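Serpin-ZX (Arabidopsis thaliana, PDB 3LE2) inhibits metacaspase-9 by covalent binding after cleavage of its reactive centre loop and limits RD21A activity, helping to control programmed cell death. Local coordinates at residues 368-372 and 384-389; 71-76 and 118-122. All blocks are in the same frame, centred on the assembly; numbering follows the deposited sequence.

Contact 1: 368-372 and 384-389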
ATOM      1  N   HIS A 368       0.265  -1.867 -21.582  1.00 32.86           N
ATOM      2  CA  HIS A 368      -0.266  -3.139 -21.118  1.00 29.87           C
ATOM      3  C   HIS A 368      -0.047  -3.226 -19.611  1.00 30.35           C
ATOM      4  O   HIS A 368       0.622  -2.368 -19.046  1.00 28.25           O
ATOM      5  CB  HIS A 368       0.375  -4.308 -21.867  1.00 29.64           C
ATOM      6  CG  HIS A 368       1.869  -4.276 -21.871  1.00 34.50           C
ATOM      7  ND1 HIS A 368       2.594  -3.415 -22.669  1.00 35.22           N
ATOM      8  CD2 HIS A 368       2.780  -5.011 -21.186  1.00 35.34           C
ATOM      9  CE1 HIS A 368       3.885  -3.612 -22.472  1.00 25.16           C
ATOM     10  NE2 HIS A 368       4.026  -4.576 -21.577  1.00 29.60           N
ATOM     11  N   PRO A 369      -0.645  -4.232 -18.949  1.00 30.97           N
ATOM     12  CA  PRO A 369      -0.616  -4.298 -17.479  1.00 31.62           C
ATOM     13  C   PRO A 369       0.770  -4.320 -16.837  1.00 29.41           C
ATOM     14  O   PRO A 369       1.678  -5.020 -17.279  1.00 29.41           O
ATOM     15  CB  PRO A 369      -1.376  -5.589 -17.174  1.00 24.37           C
ATOM     16  CG  PRO A 369      -2.355  -5.676 -18.307  1.00 31.13           C
ATOM     17  CD  PRO A 369      -1.569  -5.225 -19.515  1.00 26.73           C
ATOM     18  N   PHE A 370       0.900  -3.542 -15.768  1.00 30.95           N
ATOM     19  CA  PHE A 370       2.148  -3.395 -15.048  1.00 30.51           C
ATOM     20  C   PHE A 370       1.870  -3.378 -13.556  1.00 32.51           C
ATOM     21  O   PHE A 370       0.730  -3.152 -13.139  1.00 27.31           O
ATOM     22  CB  PHE A 370       2.869  -2.110 -15.477  1.00 28.59           C
ATOM     23  CG  PHE A 370       1.998  -0.861 -15.463  1.00 24.93           C
ATOM     24  CD1 PHE A 370       1.263  -0.497 -16.583  1.00 24.07           C
ATOM     25  CD2 PHE A 370       1.972  -0.024 -14.358  1.00 22.34           C
ATOM     26  CE1 PHE A 370       0.474   0.664 -16.592  1.00 24.78           C
ATOM     27  CE2 PHE A 370       1.187   1.141 -14.356  1.00 25.19           C
ATOM     28  CZ  PHE A 370       0.440   1.487 -15.480  1.00 23.14           C
ATOM     29  N   LEU A 371       2.903  -3.644 -12.759  1.00 25.75           N
ATOM     30  CA  LEU A 371       2.789  -3.526 -11.317  1.00 23.53           C
ATOM     31  C   LEU A 371       3.160  -2.130 -10.891  1.00 25.21           C
ATOM     32  O   LEU A 371       3.836  -1.407 -11.620  1.00 24.64           O
ATOM     33  CB  LEU A 371       3.707  -4.507 -10.592  1.00 21.13           C
ATOM     34  CG  LEU A 371       3.268  -5.964 -10.579  1.00 40.81           C
ATOM     35  CD1 LEU A 371       4.337  -6.814  -9.926  1.00 35.89           C
ATOM     36  CD2 LEU A 371       1.919  -6.101  -9.857  1.00 30.66           C
ATOM     37  N   LEU A 372       2.693  -1.757  -9.703  0.59 26.46           N
ATOM     38  CA  LEU A 372       2.944  -0.451  -9.114  0.59 26.55           C
ATOM     39  C   LEU A 372       3.440  -0.633  -7.697  0.59 24.89           C
ATOM     40  O   LEU A 372       2.923  -1.473  -6.957  0.59 25.16           O
ATOM     41  CB  LEU A 372       1.648   0.360  -9.033  0.59 29.61           C
ATOM     42  CG  LEU A 372       1.026   0.937 -10.297  0.59 32.27           C
ATOM     43  CD1 LEU A 372      -0.219   1.725  -9.913  0.59 25.84           C
ATOM     44  CD2 LEU A 372       2.034   1.811 -11.013  0.59 24.51           C
ATOM     45  N   PHE A 384       2.363   1.514  -0.846  1.00 24.28           N
ATOM     46  CA  PHE A 384       1.335   0.927  -1.709  1.00 26.14           C
ATOM     47  C   PHE A 384       1.942  -0.091  -2.646  1.00 26.29           C
ATOM     48  O   PHE A 384       3.046   0.110  -3.152  1.00 20.72           O
ATOM     49  CB  PHE A 384       0.665   1.997  -2.594  1.00 22.25           C
ATOM     50  CG  PHE A 384      -0.150   3.012  -1.841  1.00 32.48           C
ATOM     51  CD1 PHE A 384      -1.355   2.657  -1.248  1.00 25.68           C
ATOM     52  CD2 PHE A 384       0.267   4.339  -1.766  1.00 29.85           C
ATOM     53  CE1 PHE A 384      -2.120   3.601  -0.572  1.00 27.07           C
ATOM     54  CE2 PHE A 384      -0.490   5.282  -1.087  1.00 30.06           C
ATOM     55  CZ  PHE A 384      -1.686   4.911  -0.486  1.00 26.78           C
ATOM     56  N   ILE A 385       1.202  -1.170  -2.882  1.00 24.20           N
ATOM     57  CA  ILE A 385       1.457  -2.082  -3.991  1.00 26.78           C
ATOM     58  C   ILE A 385       0.161  -2.197  -4.794  1.00 28.37           C
ATOM     59  O   ILE A 385      -0.929  -2.216  -4.225  1.00 26.78           O
ATOM     60  CB  ILE A 385       1.865  -3.488  -3.504  1.00 31.36           C
ATOM     61  CG1 ILE A 385       3.087  -3.408  -2.594  1.00 24.42           C
ATOM     62  CG2 ILE A 385       2.116  -4.438  -4.695  1.00 19.60           C
ATOM     63  CD1 ILE A 385       3.473  -4.734  -1.965  1.00 32.51           C
ATOM     64  N   GLY A 386       0.269  -2.259  -6.115  1.00 28.08           N
ATOM     65  CA  GLY A 386      -0.925  -2.343  -6.937  1.00 25.21           C
ATOM     66  C   GLY A 386      -0.659  -2.904  -8.320  1.00 29.19           C
ATOM     67  O   GLY A 386       0.488  -3.144  -8.715  1.00 25.87           O
ATOM     68  N   GLN A 387      -1.732  -3.116  -9.062  1.00 23.65           N
ATOM     69  CA  GLN A 387      -1.621  -3.491 -10.457  1.00 23.53           C
ATOM     70  C   GLN A 387      -2.608  -2.656 -11.249  1.00 31.03           C
ATOM     71  O   GLN A 387      -3.743  -2.457 -10.815  1.00 30.14           O
ATOM     72  CB  GLN A 387      -1.915  -4.974 -10.647  1.00 22.89           C
ATOM     73  CG  GLN A 387      -3.382  -5.390 -10.553  1.00 23.14           C
ATOM     74  CD  GLN A 387      -3.562  -6.824 -11.015  1.00 32.75           C
ATOM     75  OE1 GLN A 387      -2.578  -7.543 -11.210  1.00 26.53           O
ATOM     76  NE2 GLN A 387      -4.815  -7.246 -11.214  1.00 30.39           N
ATOM     77  N   VAL A 388      -2.157  -2.148 -12.391  1.00 31.98           N
ATOM     78  CA  VAL A 388      -3.016  -1.444 -13.336  1.00 27.20           C
ATOM     79  C   VAL A 388      -3.248  -2.392 -14.499  1.00 29.19           C
ATOM     80  O   VAL A 388      -2.334  -2.661 -15.287  1.00 28.54           O
ATOM     81  CB  VAL A 388      -2.356  -0.133 -13.836  1.00 28.33           C
ATOM     82  CG1 VAL A 388      -3.267   0.600 -14.801  1.00 25.05           C
ATOM     83  CG2 VAL A 388      -2.022   0.771 -12.661  1.00 28.00           C
ATOM     84  N   VAL A 389      -4.456  -2.947 -14.571  1.00 35.35           N
ATOM     85  CA  VAL A 389      -4.811  -3.871 -15.648  1.00 30.94           C
ATOM     86  C   VAL A 389      -5.810  -3.234 -16.597  1.00 26.17           C
ATOM     87  O   VAL A 389      -6.038  -3.739 -17.689  1.00 37.95           O
ATOM     88  CB  VAL A 389      -5.365  -5.220 -15.119  1.00 29.35           C
ATOM     89  CG1 VAL A 389      -4.261  -6.020 -14.413  1.00 24.77           C
ATOM     90  CG2 VAL A 389      -6.565  -4.996 -14.194  1.00 22.46           C
TER
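F370 and V388 face each other as an antiparallel hydrogen-bonded pair, their side chains lying side by side on one face of the hairpin. V388 CB stands over one face of the F370 ring, shifted toward CZ, in a CH-pi contact 4.0 Å from the ring centroid and 25° off its normal. CG1, anti to the backbone N (chi1 -179°), stays near CZ and CE1. CG2 takes the other direction, 3.6 Å from F370 CE2, and also lies against L372 CD1. F282 covers this same group of side chains from strand 277-289.

On the backbone, V388 N donates to F370 O (3.1 Å), while the return bond from F370 N to V388 O is weak. The L372-G386 pair is bonded both ways, at 2.8 Å from L372 N to G386 O and 2.9 Å from G386 N to L372 O. On the reverse face, L371 CD2 reaches G386 O and the CB of Q387, beneath helix 249-258.

Three firm backbone bonds and one weak one thus pair the peptides inside the C-terminal hairpin of the serpin fold, leaving side-chain cohesion across it almost wholly apolar.

Contact 2: 71-76 and 118-122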
ATOM      1  N   LEU A  71       7.707  -4.659  17.388  1.00 38.02           N
ATOM      2  CA  LEU A  71       6.650  -4.191  16.504  1.00 38.81           C
ATOM      3  C   LEU A  71       6.197  -2.807  16.907  1.00 38.83           C
ATOM      4  O   LEU A  71       6.181  -1.895  16.077  1.00 39.84           O
ATOM      5  CB  LEU A  71       5.461  -5.132  16.507  1.00 33.75           C
ATOM      6  CG  LEU A  71       5.657  -6.422  15.731  1.00 40.21           C
ATOM      7  CD1 LEU A  71       4.444  -7.347  15.939  1.00 43.00           C
ATOM      8  CD2 LEU A  71       5.896  -6.112  14.258  1.00 34.50           C
ATOM      9  N   ASN A  72       5.833  -2.659  18.184  1.00 41.62           N
ATOM     10  CA  ASN A  72       5.286  -1.403  18.703  1.00 40.74           C
ATOM     11  C   ASN A  72       6.147  -0.199  18.327  1.00 42.58           C
ATOM     12  O   ASN A  72       5.637   0.818  17.855  1.00 40.96           O
ATOM     13  CB  ASN A  72       5.098  -1.472  20.227  1.00 35.86           C
ATOM     14  CG  ASN A  72       3.980  -2.426  20.646  1.00 47.80           C
ATOM     15  OD1 ASN A  72       3.122  -2.804  19.839  1.00 40.46           O
ATOM     16  ND2 ASN A  72       3.983  -2.812  21.920  1.00 46.21           N
ATOM     17  N   SER A  73       7.458  -0.344  18.523  1.00 41.07           N
ATOM     18  CA  SER A  73       8.424   0.713  18.266  1.00 40.38           C
ATOM     19  C   SER A  73       8.609   0.987  16.787  1.00 38.02           C
ATOM     20  O   SER A  73       8.713   2.139  16.375  1.00 40.97           O
ATOM     21  CB  SER A  73       9.796   0.329  18.847  1.00 46.99           C
ATOM     22  OG  SER A  73       9.699  -0.015  20.213  1.00 55.41           O
ATOM     23  N   PHE A  74       8.714  -0.076  15.998  1.00 35.97           N
ATOM     24  CA  PHE A  74       8.885   0.072  14.559  1.00 38.59           C
ATOM     25  C   PHE A  74       7.707   0.886  14.032  1.00 37.96           C
ATOM     26  O   PHE A  74       7.860   1.754  13.175  1.00 41.64           O
ATOM     27  CB  PHE A  74       8.967  -1.303  13.888  1.00 34.80           C
ATOM     28  CG  PHE A  74       8.937  -1.257  12.383  1.00 36.99           C
ATOM     29  CD1 PHE A  74      10.002  -0.750  11.670  1.00 38.86           C
ATOM     30  CD2 PHE A  74       7.849  -1.749  11.683  1.00 31.37           C
ATOM     31  CE1 PHE A  74       9.982  -0.724  10.285  1.00 37.94           C
ATOM     32  CE2 PHE A  74       7.821  -1.720  10.302  1.00 39.31           C
ATOM     33  CZ  PHE A  74       8.888  -1.208   9.599  1.00 38.40           C
ATOM     34  N   SER A  75       6.531   0.627  14.583  1.00 38.19           N
ATOM     35  CA  SER A  75       5.353   1.370  14.183  1.00 45.70           C
ATOM     36  C   SER A  75       5.464   2.854  14.544  1.00 46.53           C
ATOM     37  O   SER A  75       5.382   3.718  13.669  1.00 42.89           O
ATOM     38  CB  SER A  75       4.107   0.762  14.814  1.00 46.28           C
ATOM     39  OG  SER A  75       2.954   1.223  14.139  1.00 54.62           O
ATOM     40  N   SER A  76       5.673   3.150  15.824  1.00 43.64           N
ATOM     41  CA  SER A  76       5.650   4.540  16.282  1.00 50.19           C
ATOM     42  C   SER A  76       6.867   5.357  15.862  1.00 46.51           C
ATOM     43  O   SER A  76       6.768   6.569  15.649  1.00 48.08           O
ATOM     44  CB  SER A  76       5.480   4.607  17.800  1.00 49.53           C
ATOM     45  OG  SER A  76       6.493   3.864  18.449  1.00 56.14           O
ATOM     46  N   ASP A 118      -1.211   5.361  21.913  1.00 63.87           N
ATOM     47  CA  ASP A 118       0.152   5.892  22.014  1.00 60.40           C
ATOM     48  C   ASP A 118       1.102   5.444  20.898  1.00 60.67           C
ATOM     49  O   ASP A 118       1.718   6.270  20.210  1.00 54.31           O
ATOM     50  CB  ASP A 118       0.758   5.525  23.370  1.00 67.83           C
ATOM     51  CG  ASP A 118       0.012   6.150  24.533  1.00 76.68           C
ATOM     52  OD1 ASP A 118      -0.409   7.328  24.423  1.00 78.39           O
ATOM     53  OD2 ASP A 118      -0.144   5.461  25.565  1.00 78.12           O
ATOM     54  N   SER A 119       1.246   4.137  20.736  1.00 50.98           N
ATOM     55  CA  SER A 119       2.149   3.625  19.711  1.00 55.32           C
ATOM     56  C   SER A 119       1.526   3.687  18.315  1.00 56.28           C
ATOM     57  O   SER A 119       2.233   3.656  17.312  1.00 56.86           O
ATOM     58  CB  SER A 119       2.575   2.188  20.033  1.00 58.06           C
ATOM     59  OG  SER A 119       3.269   2.108  21.271  1.00 57.86           O
ATOM     60  N   TYR A 120       0.202   3.796  18.248  1.00 56.70           N
ATOM     61  CA  TYR A 120      -0.492   3.571  16.986  1.00 49.41           C
ATOM     62  C   TYR A 120      -1.411   4.704  16.556  1.00 48.16           C
ATOM     63  O   TYR A 120      -1.809   4.766  15.393  1.00 51.05           O
ATOM     64  CB  TYR A 120      -1.267   2.250  17.041  1.00 44.63           C
ATOM     65  CG  TYR A 120      -0.372   1.041  17.145  1.00 43.16           C
ATOM     66  CD1 TYR A 120       0.270   0.536  16.030  1.00 43.17           C
ATOM     67  CD2 TYR A 120      -0.161   0.412  18.360  1.00 42.74           C
ATOM     68  CE1 TYR A 120       1.094  -0.563  16.120  1.00 42.38           C
ATOM     69  CE2 TYR A 120       0.647  -0.682  18.459  1.00 34.83           C
ATOM     70  CZ  TYR A 120       1.282  -1.166  17.337  1.00 42.96           C
ATOM     71  OH  TYR A 120       2.111  -2.260  17.426  1.00 40.77           O
ATOM     72  N   LYS A 121      -1.739   5.598  17.486  1.00 49.16           N
ATOM     73  CA  LYS A 121      -2.670   6.684  17.200  1.00 50.24           C
ATOM     74  C   LYS A 121      -3.956   6.113  16.613  1.00 52.91           C
ATOM     75  O   LYS A 121      -4.491   6.610  15.620  1.00 63.43           O
ATOM     76  CB  LYS A 121      -2.028   7.703  16.258  1.00 48.99           C
ATOM     77  CG  LYS A 121      -0.771   8.320  16.855  1.00 63.86           C
ATOM     78  CD  LYS A 121      -0.116   9.325  15.927  1.00 72.61           C
ATOM     79  CE  LYS A 121       1.395   9.354  16.149  1.00 78.40           C
ATOM     80  NZ  LYS A 121       1.755   9.229  17.594  1.00 88.14           N
ATOM     81  N   ALA A 122      -4.444   5.060  17.260  1.00 39.69           N
ATOM     82  CA  ALA A 122      -5.543   4.262  16.751  1.00 42.73           C
ATOM     83  C   ALA A 122      -6.702   4.308  17.730  1.00 42.14           C
ATOM     84  O   ALA A 122      -6.509   4.170  18.934  1.00 45.40           O
ATOM     85  CB  ALA A 122      -5.083   2.819  16.532  1.00 43.55           C
TER
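Y120 and N72 supply the one hydrogen bond between 71-76 and 118-122. The phenol OH of Y120 donates to N72 OD1 at 2.7 Å, and the direction is settled because a carbonyl oxygen can only accept. The C=O...donor angle of 142° and the position of the donor in the carbonyl plane put the hydroxyl on a lone pair of OD1. That oxygen lies at the edge of the tyrosine ring, near its plane; the amide and ring planes stand 86° apart. N72 CG lies beside the backbone N (chi1 -69°), a setting that brings the amide nearer to the tyrosine than its CB direction alone would.

Van der Waals contacts accompany the bond. S75 approaches the ring obliquely, with OG 3.3 Å from Y120 CE1 and CB 3.5 Å from the same carbon. S76 turns its CB onto the carbonyl of S119, at 3.4 Å from S119 O, where the two backbones come closest, their CA atoms 5.0 Å apart. S119 CB in turn rests 4.0 Å from N72 O.

Alpha-type backbone bonds keep the helical side in shape: S75 N donates to L71 O and S76 N to N72 O. Further in, helix 37-49 receives both Y120, on S45 and I46, and L71, on S45 and A48.

The geometry is that of helix 68-83 packed against the segment 118-122 that leads from helix 110-119 to strand 123-127, with Y120 lying between helix 68-83 and helix 37-49. It belongs to the helical part of the serpin fold, away from the reactive centre loop.

Contact 1 is wholly buried, while contact 2 is only partly so, mixing buried and partly exposed residues. Their centres lie about 29 Å apart on opposite sides of the chain's centre, with nearest atoms about 13 Å apart, and they share no helix or strand. Contact 1 joins two neighbouring strands of a hairpin through repeated backbone bonds and hydrocarbon packing; contact 2 brings together segments with 41 residues between them, using a single side-chain hydrogen bond and small serine contacts. The buried area follows suit, 418 Å² against 248 Å². Helix 5-25 touches I385 and Q387 of contact 1 and, in segment 71-76, F74, which takes no part in contact 2.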